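PDB 3LOP: substrate binding periplasmic protein from Ralstonia solanacearum, which probably captures leucine or a related amino acid in the periplasm for uptake, holding it in the cleft of a two-lobed binding protein. Local coordinates for residues E59-V62 against R63-D67; V81-A84 against N85-L89; T107-S110 against S111-T114. All coordinates share one frame; numbering follows the deposited sequence.

Contact 1. Residues E59-V62 against R63-D67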
loop_
_atom_site.group_PDB
_atom_site.type_symbol
_atom_site.label_atom_id
_atom_site.label_comp_id
_atom_site.label_asym_id
_atom_site.label_seq_id
_atom_site.Cartn_x
_atom_site.Cartn_y
_atom_site.Cartn_z
ATOM N N GLU A 59 12.866 14.120 -0.030
ATOM C CA GLU A 59 14.086 14.423 0.707
ATOM C C GLU A 59 13.933 14.189 2.205
ATOM O O GLU A 59 14.898 13.820 2.879
ATOM C CB GLU A 59 14.521 15.872 0.466
ATOM C CG GLU A 59 14.960 16.175 -0.956
ATOM C CD GLU A 59 15.567 17.561 -1.090
ATOM O OE1 GLU A 59 16.597 17.824 -0.432
ATOM O OE2 GLU A 59 15.017 18.388 -1.851
ATOM N N GLN A 60 12.730 14.406 2.727
ATOM C CA GLN A 60 12.496 14.216 4.154
ATOM C C GLN A 60 12.451 12.733 4.511
ATOM O O GLN A 60 12.830 12.351 5.613
ATOM C CB GLN A 60 11.202 14.904 4.590
ATOM C CG GLN A 60 11.098 15.085 6.100
ATOM C CD GLN A 60 12.259 15.890 6.673
ATOM O OE1 GLN A 60 12.496 17.030 6.272
ATOM N NE2 GLN A 60 12.987 15.297 7.614
ATOM N N THR A 61 11.993 11.893 3.584
ATOM C CA THR A 61 11.964 10.458 3.847
ATOM C C THR A 61 13.418 10.014 4.004
ATOM O O THR A 61 13.767 9.275 4.930
ATOM C CB THR A 61 11.324 9.668 2.679
ATOM O OG1 THR A 61 9.959 10.075 2.511
ATOM C CG2 THR A 61 11.372 8.166 2.959
ATOM N N VAL A 62 14.263 10.484 3.090
ATOM C CA VAL A 62 15.684 10.157 3.119
ATOM C C VAL A 62 16.315 10.607 4.434
ATOM O O VAL A 62 16.989 9.824 5.101
ATOM C CB VAL A 62 16.432 10.821 1.939
ATOM C CG1 VAL A 62 17.935 10.703 2.132
ATOM C CG2 VAL A 62 16.022 10.160 0.629
ATOM N N ARG A 63 16.092 11.862 4.815
ATOM C CA ARG A 63 16.664 12.368 6.056
ATOM C C ARG A 63 16.142 11.613 7.274
ATOM O O ARG A 63 16.912 11.255 8.167
ATOM C CB ARG A 63 16.387 13.870 6.213
ATOM C CG ARG A 63 17.199 14.749 5.266
ATOM C CD ARG A 63 17.198 16.208 5.715
ATOM N NE ARG A 63 15.898 16.850 5.555
ATOM C CZ ARG A 63 15.394 17.240 4.388
ATOM N NH1 ARG A 63 16.083 17.058 3.270
ATOM N NH2 ARG A 63 14.198 17.815 4.339
ATOM N N ASN A 64 14.835 11.368 7.309
ATOM C CA ASN A 64 14.232 10.651 8.427
ATOM C C ASN A 64 14.850 9.276 8.634
ATOM O O ASN A 64 15.259 8.930 9.742
ATOM C CB ASN A 64 12.729 10.473 8.207
ATOM C CG ASN A 64 11.933 11.720 8.521
ATOM O OD1 ASN A 64 12.482 12.752 8.913
ATOM N ND2 ASN A 64 10.624 11.626 8.353
ATOM N N VAL A 65 14.921 8.489 7.565
ATOM C CA VAL A 65 15.470 7.148 7.681
ATOM C C VAL A 65 16.933 7.149 8.109
ATOM O O VAL A 65 17.321 6.385 8.986
ATOM C CB VAL A 65 15.302 6.363 6.364
ATOM C CG1 VAL A 65 15.971 4.993 6.481
ATOM C CG2 VAL A 65 13.813 6.184 6.069
ATOM N N ARG A 66 17.743 8.013 7.506
ATOM C CA ARG A 66 19.153 8.080 7.875
ATOM C C ARG A 66 19.295 8.474 9.347
ATOM O O ARG A 66 20.051 7.847 10.090
ATOM C CB ARG A 66 19.896 9.085 6.993
ATOM C CG ARG A 66 21.347 9.286 7.400
ATOM C CD ARG A 66 22.137 10.055 6.356
ATOM N NE ARG A 66 22.466 9.222 5.202
ATOM C CZ ARG A 66 22.097 9.490 3.954
ATOM N NH1 ARG A 66 21.380 10.574 3.690
ATOM N NH2 ARG A 66 22.453 8.676 2.968
ATOM N N ASP A 67 18.568 9.507 9.764
ATOM C CA ASP A 67 18.625 9.953 11.155
ATOM C C ASP A 67 18.175 8.868 12.129
ATOM O O ASP A 67 18.865 8.581 13.111
ATOM C CB ASP A 67 17.745 11.194 11.371
ATOM C CG ASP A 67 18.262 12.423 10.659
ATOM O OD1 ASP A 67 19.485 12.528 10.431
ATOM O OD2 ASP A 67 17.434 13.311 10.331
HETATM O O HOH W 1 15.242 16.678 8.828
#

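Contact 2. Residues V81-A84 against N85-L89. With LEU (leucine), chain B.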
loop_
_atom_site.group_PDB
_atom_site.type_symbol
_atom_site.label_atom_id
_atom_site.label_comp_id
_atom_site.label_asym_id
_atom_site.label_seq_id
_atom_site.Cartn_x
_atom_site.Cartn_y
_atom_site.Cartn_z
ATOM N N VAL A 81 5.815 5.151 2.562
ATOM C CA VAL A 81 4.814 5.519 1.564
ATOM C C VAL A 81 5.385 6.329 0.406
ATOM O O VAL A 81 6.212 7.219 0.606
ATOM C CB VAL A 81 3.679 6.340 2.218
ATOM C CG1 VAL A 81 2.702 6.836 1.158
ATOM C CG2 VAL A 81 2.964 5.497 3.260
ATOM N N GLY A 82 4.933 6.013 -0.805
ATOM C CA GLY A 82 5.378 6.738 -1.980
ATOM C C GLY A 82 6.429 6.042 -2.818
ATOM O O GLY A 82 7.535 5.774 -2.346
ATOM N N THR A 83 6.085 5.750 -4.067
ATOM C CA THR A 83 7.020 5.102 -4.975
ATOM C C THR A 83 8.284 5.945 -5.096
ATOM O O THR A 83 9.396 5.419 -5.027
ATOM C CB THR A 83 6.394 4.917 -6.379
ATOM O OG1 THR A 83 5.346 3.944 -6.304
ATOM C CG2 THR A 83 7.430 4.436 -7.378
ATOM N N ALA A 84 8.115 7.253 -5.271
ATOM C CA ALA A 84 9.267 8.143 -5.405
ATOM C C ALA A 84 10.097 8.172 -4.126
ATOM O O ALA A 84 11.324 8.245 -4.175
ATOM C CB ALA A 84 8.806 9.561 -5.762
ATOM N N ASN A 85 9.423 8.107 -2.983
ATOM C CA ASN A 85 10.104 8.138 -1.697
ATOM C C ASN A 85 10.979 6.908 -1.489
ATOM O O ASN A 85 12.135 7.021 -1.091
ATOM C CB ASN A 85 9.079 8.260 -0.566
ATOM C CG ASN A 85 8.251 9.530 -0.670
ATOM O OD1 ASN A 85 8.418 10.469 0.114
ATOM N ND2 ASN A 85 7.360 9.569 -1.650
ATOM N N VAL A 86 10.433 5.730 -1.765
ATOM C CA VAL A 86 11.207 4.513 -1.594
ATOM C C VAL A 86 12.328 4.436 -2.624
ATOM O O VAL A 86 13.437 4.022 -2.302
ATOM C CB VAL A 86 10.325 3.258 -1.712
ATOM C CG1 VAL A 86 11.186 2.008 -1.571
ATOM C CG2 VAL A 86 9.252 3.280 -0.634
ATOM N N GLU A 87 12.047 4.839 -3.859
ATOM C CA GLU A 87 13.079 4.793 -4.889
ATOM C C GLU A 87 14.252 5.702 -4.525
ATOM O O GLU A 87 15.392 5.420 -4.895
ATOM C CB GLU A 87 12.494 5.151 -6.262
ATOM C CG GLU A 87 11.477 4.119 -6.750
ATOM C CD GLU A 87 11.000 4.349 -8.173
ATOM O OE1 GLU A 87 11.074 5.495 -8.660
ATOM O OE2 GLU A 87 10.531 3.376 -8.804
ATOM N N ALA A 88 13.980 6.777 -3.787
ATOM C CA ALA A 88 15.049 7.679 -3.363
ATOM C C ALA A 88 15.892 6.976 -2.296
ATOM O O ALA A 88 17.118 7.082 -2.289
ATOM C CB ALA A 88 14.468 8.980 -2.812
ATOM N N LEU A 89 15.239 6.251 -1.393
ATOM C CA LEU A 89 15.975 5.526 -0.360
ATOM C C LEU A 89 16.911 4.516 -1.012
ATOM O O LEU A 89 18.023 4.288 -0.535
ATOM C CB LEU A 89 15.020 4.786 0.580
ATOM C CG LEU A 89 14.151 5.633 1.510
ATOM C CD1 LEU A 89 13.183 4.734 2.270
ATOM C CD2 LEU A 89 15.035 6.402 2.477
HETATM N N LEU B . 2.667 4.420 -1.528
HETATM C CA LEU B . 1.654 5.380 -2.049
HETATM C C LEU B . 0.323 5.159 -1.358
HETATM O O LEU B . -0.493 6.101 -1.372
HETATM C CB LEU B . 1.492 5.176 -3.545
HETATM C CG LEU B . 2.900 5.133 -4.127
HETATM C CD1 LEU B . 2.991 4.128 -5.186
HETATM C CD2 LEU B . 3.283 6.469 -4.624
HETATM O OXT LEU B . 0.118 4.048 -0.818
#

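Contact 3. Residues T107-S110 against S111-T114. With LEU (leucine), chain B.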
loop_
_atom_site.group_PDB
_atom_site.type_symbol
_atom_site.label_atom_id
_atom_site.label_comp_id
_atom_site.label_asym_id
_atom_site.label_seq_id
_atom_site.Cartn_x
_atom_site.Cartn_y
_atom_site.Cartn_z
ATOM N N THR A 107 4.061 0.552 -1.357
ATOM C CA THR A 107 3.910 0.799 -2.785
ATOM C C THR A 107 4.190 -0.504 -3.520
ATOM O O THR A 107 5.066 -1.270 -3.123
ATOM C CB THR A 107 4.894 1.888 -3.286
ATOM O OG1 THR A 107 5.126 1.713 -4.691
ATOM C CG2 THR A 107 6.217 1.808 -2.539
ATOM N N GLY A 108 3.434 -0.759 -4.583
ATOM C CA GLY A 108 3.631 -1.974 -5.352
ATOM C C GLY A 108 4.412 -1.743 -6.634
ATOM O O GLY A 108 4.297 -2.513 -7.586
ATOM N N ALA A 109 5.215 -0.683 -6.665
ATOM C CA ALA A 109 6.007 -0.371 -7.851
ATOM C C ALA A 109 6.894 -1.545 -8.257
ATOM O O ALA A 109 7.337 -2.323 -7.413
ATOM C CB ALA A 109 6.859 0.865 -7.599
ATOM N N SER A 110 7.162 -1.656 -9.556
ATOM C CA SER A 110 7.985 -2.743 -10.077
ATOM C C SER A 110 9.409 -2.716 -9.533
ATOM O O SER A 110 10.075 -3.747 -9.461
ATOM C CB SER A 110 8.018 -2.692 -11.607
ATOM O OG SER A 110 8.570 -1.471 -12.077
ATOM N N SER A 111 9.868 -1.533 -9.145
ATOM C CA SER A 111 11.215 -1.381 -8.617
ATOM C C SER A 111 11.387 -1.966 -7.221
ATOM O O SER A 111 12.513 -2.131 -6.755
ATOM C CB SER A 111 11.598 0.101 -8.607
ATOM O OG SER A 111 10.663 0.862 -7.862
HETATM N N MSE A 112 10.283 -2.289 -6.552
HETATM C CA MSE A 112 10.362 -2.838 -5.200
HETATM C C MSE A 112 11.036 -4.206 -5.114
HETATM O O MSE A 112 11.459 -4.625 -4.036
HETATM C CB MSE A 112 8.966 -2.914 -4.569
HETATM C CG MSE A 112 8.280 -1.560 -4.388
HETATM SE SE MSE A 112 9.337 -0.286 -3.370
HETATM C CE MSE A 112 9.645 1.029 -4.749
ATOM N N THR A 113 11.146 -4.897 -6.245
ATOM C CA THR A 113 11.771 -6.217 -6.266
ATOM C C THR A 113 13.193 -6.178 -6.822
ATOM O O THR A 113 13.726 -7.206 -7.242
ATOM C CB THR A 113 10.944 -7.209 -7.118
ATOM O OG1 THR A 113 10.696 -6.638 -8.409
ATOM C CG2 THR A 113 9.618 -7.522 -6.442
ATOM N N THR A 114 13.815 -5.004 -6.802
ATOM C CA THR A 114 15.165 -4.861 -7.345
ATOM C C THR A 114 16.248 -4.423 -6.360
ATOM O O THR A 114 17.337 -4.026 -6.778
ATOM C CB THR A 114 15.170 -3.866 -8.517
ATOM O OG1 THR A 114 14.893 -2.549 -8.025
ATOM C CG2 THR A 114 14.113 -4.249 -9.545
HETATM N N LEU B . 2.667 4.420 -1.528
HETATM C CA LEU B . 1.654 5.380 -2.049
HETATM C C LEU B . 0.323 5.159 -1.358
HETATM O O LEU B . -0.493 6.101 -1.372
HETATM C CB LEU B . 1.492 5.176 -3.545
HETATM C CG LEU B . 2.900 5.133 -4.127
HETATM C CD1 LEU B . 2.991 4.128 -5.186
HETATM C CD2 LEU B . 3.283 6.469 -4.624
HETATM O OXT LEU B . 0.118 4.048 -0.818
#

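Contact 1. Residues E59-V62 against R63-D67
The guanidinium of Arg63 lies over the helix backbone, one face turned to Glu59 O, which sits 3.5 Å above its plane toward the rim, and to Gln60 CA. At its edge, in plane, come Glu59 OE1 and a water. The carboxylate stands nearly upright to the guanidinium, and Glu59 OE1 keeps 3.8 Å from Arg63 NH1, a long salt bridge. Gln60 crosses Arg63 at about a right angle: Arg63 NH2 donates to Gln60 OE1 over 2.7 Å, a bent bond that arrives above the carbonyl plane. Gln60 NE2 reaches Asn64 OD1 at 2.9 Å; the acceptor lies in the amide plane of Gln60, but NE2 stands above the Asn64 carbonyl plane. NE2 also donates to the water that Arg63 NE holds weakly. With CG anti to the backbone N (chi1 -164°) and a bend at the next bond, Gln60 turns toward the next turn of helix 58-71. Asn64 ND2 is taken by Asp53 O and Ser11 OG. Val62 CG1 lies beside Arg66, whose NE pairs with Glu97. Glutamine suits its place because its amide accepts from a cation while donating to an amide oxygen; this fixes its rotation, and the nearby guanidinium probably polarises its C=O.

Contact 2. Residues V81-A84 against N85-L89
Thr83 and Glu87, one helical turn apart, lie side by side and point the same way. The methyl Thr83 CG2 rests against the carboxylate, 3.6 Å from Glu87 OE2, while Glu87 CG passes 3.0 Å from Thr83 O. Threonine suits this place because its two branches do different work: with CG2 anti to the backbone N and OG1 beside that nitrogen (chi1 -69°), the methyl runs along Glu87 and the hydroxyl turns off the helix toward the 107-110 loop. The extended chain of Glu87 carries OE2 on to Ser111 OG, a hydrogen bond that gives this carboxylate oxygen a polar partner beyond the helix. On a different side Asn85 turns back under the start of the helix, its CB 3.3 Å from Val81 O. Val86 sets CG2 3.5 Å from Gly82 O, and that same carbonyl takes the backbone N of Val86 in a nearly straight bond of 3.0 Å. Gly82, with its positive phi of 102°, has a backbone that suits glycine because of the carbonyl just before it. Val81 CG1 lies 3.6 Å from the amino N of the bound leucine. Gly82 occupies the N-cap of helix 83-91: strand 74-78 of the parallel sheet runs by this loop into the helix, whose N-terminal end faces the leucine in the cleft, as in type I periplasmic binding proteins.

Contact 3. Residues T107-S110 against S111-T114
An ST turn lies in the loop between strands 102-103 and 118-119, at the wall of the leucine pocket. Thr107 OG1 accepts from Ala109 N at 3.1 Å, with the N-H pointing well at the oxygen (158°), and so curls the chain back over Gly108. The same hydroxyl is hydrogen-bonded to Thr83 OG1, and it approaches the ligand's methyl, with Thr107 OG1 3.3 Å from leucine CD1. Thr107 OG1 stands anti to the backbone N (chi1 156°), placing CG2 between that N and the carbonyl carbon, where it meets Met112. This residue is modelled as selenomethionine: Met112 SE lies 3.8 Å from Thr107 CG2, the two side chains crossing at about a right angle. Bends at chi2 and chi3 bring Met112 CE to 4.0 Å from Ala109 CB. Selenomethionine here stands in for methionine, whose long unbranched side chain can bend round to touch both residues; its other neighbours include Val86 and Met90 of helix 83-91.

The loop then tightens into a short 3-10 segment. Its backbone signature is the bond from Met112 N to Ala109 O, three residues back, 3.1 Å long, with the donor standing well above the carbonyl plane. Two residues on, Ser111 O accepts from both the backbone N and the hydroxyl of Thr114; Thr114 OG1 is 2.7 Å from Ser111 O, so two donors from one residue grip a single carbonyl. Threonine can do this because its hydroxyl, placed between backbone N and carbonyl carbon, doubles back on its own chain. Small Ala109 lets Ser111 OG pass 3.8 Å from Ala109 CB, while Ser110 N is held by Glu156 from beyond the loop.

Along the chain the three contacts come in series; none nests in or crosses another, and each closes only a helical turn or a short loop. Contact 1 lies on helix 58-71, which follows strand 47-53. After strand 74-78 the chain enters contact 2 at the start of helix 83-91, and beyond strand 102-103 it reaches contact 3 in the loop before strand 118-119. All three lie on the lobe built on the five-stranded parallel sheet. Contact 2 is the middle piece: Leu89 packs on Thr61, Val62 and Val65 of contact 1, while Thr83 packs on Ala109 of contact 3. Contacts 1 and 3 do not touch. Contacts 2 and 3 both reach the bound leucine.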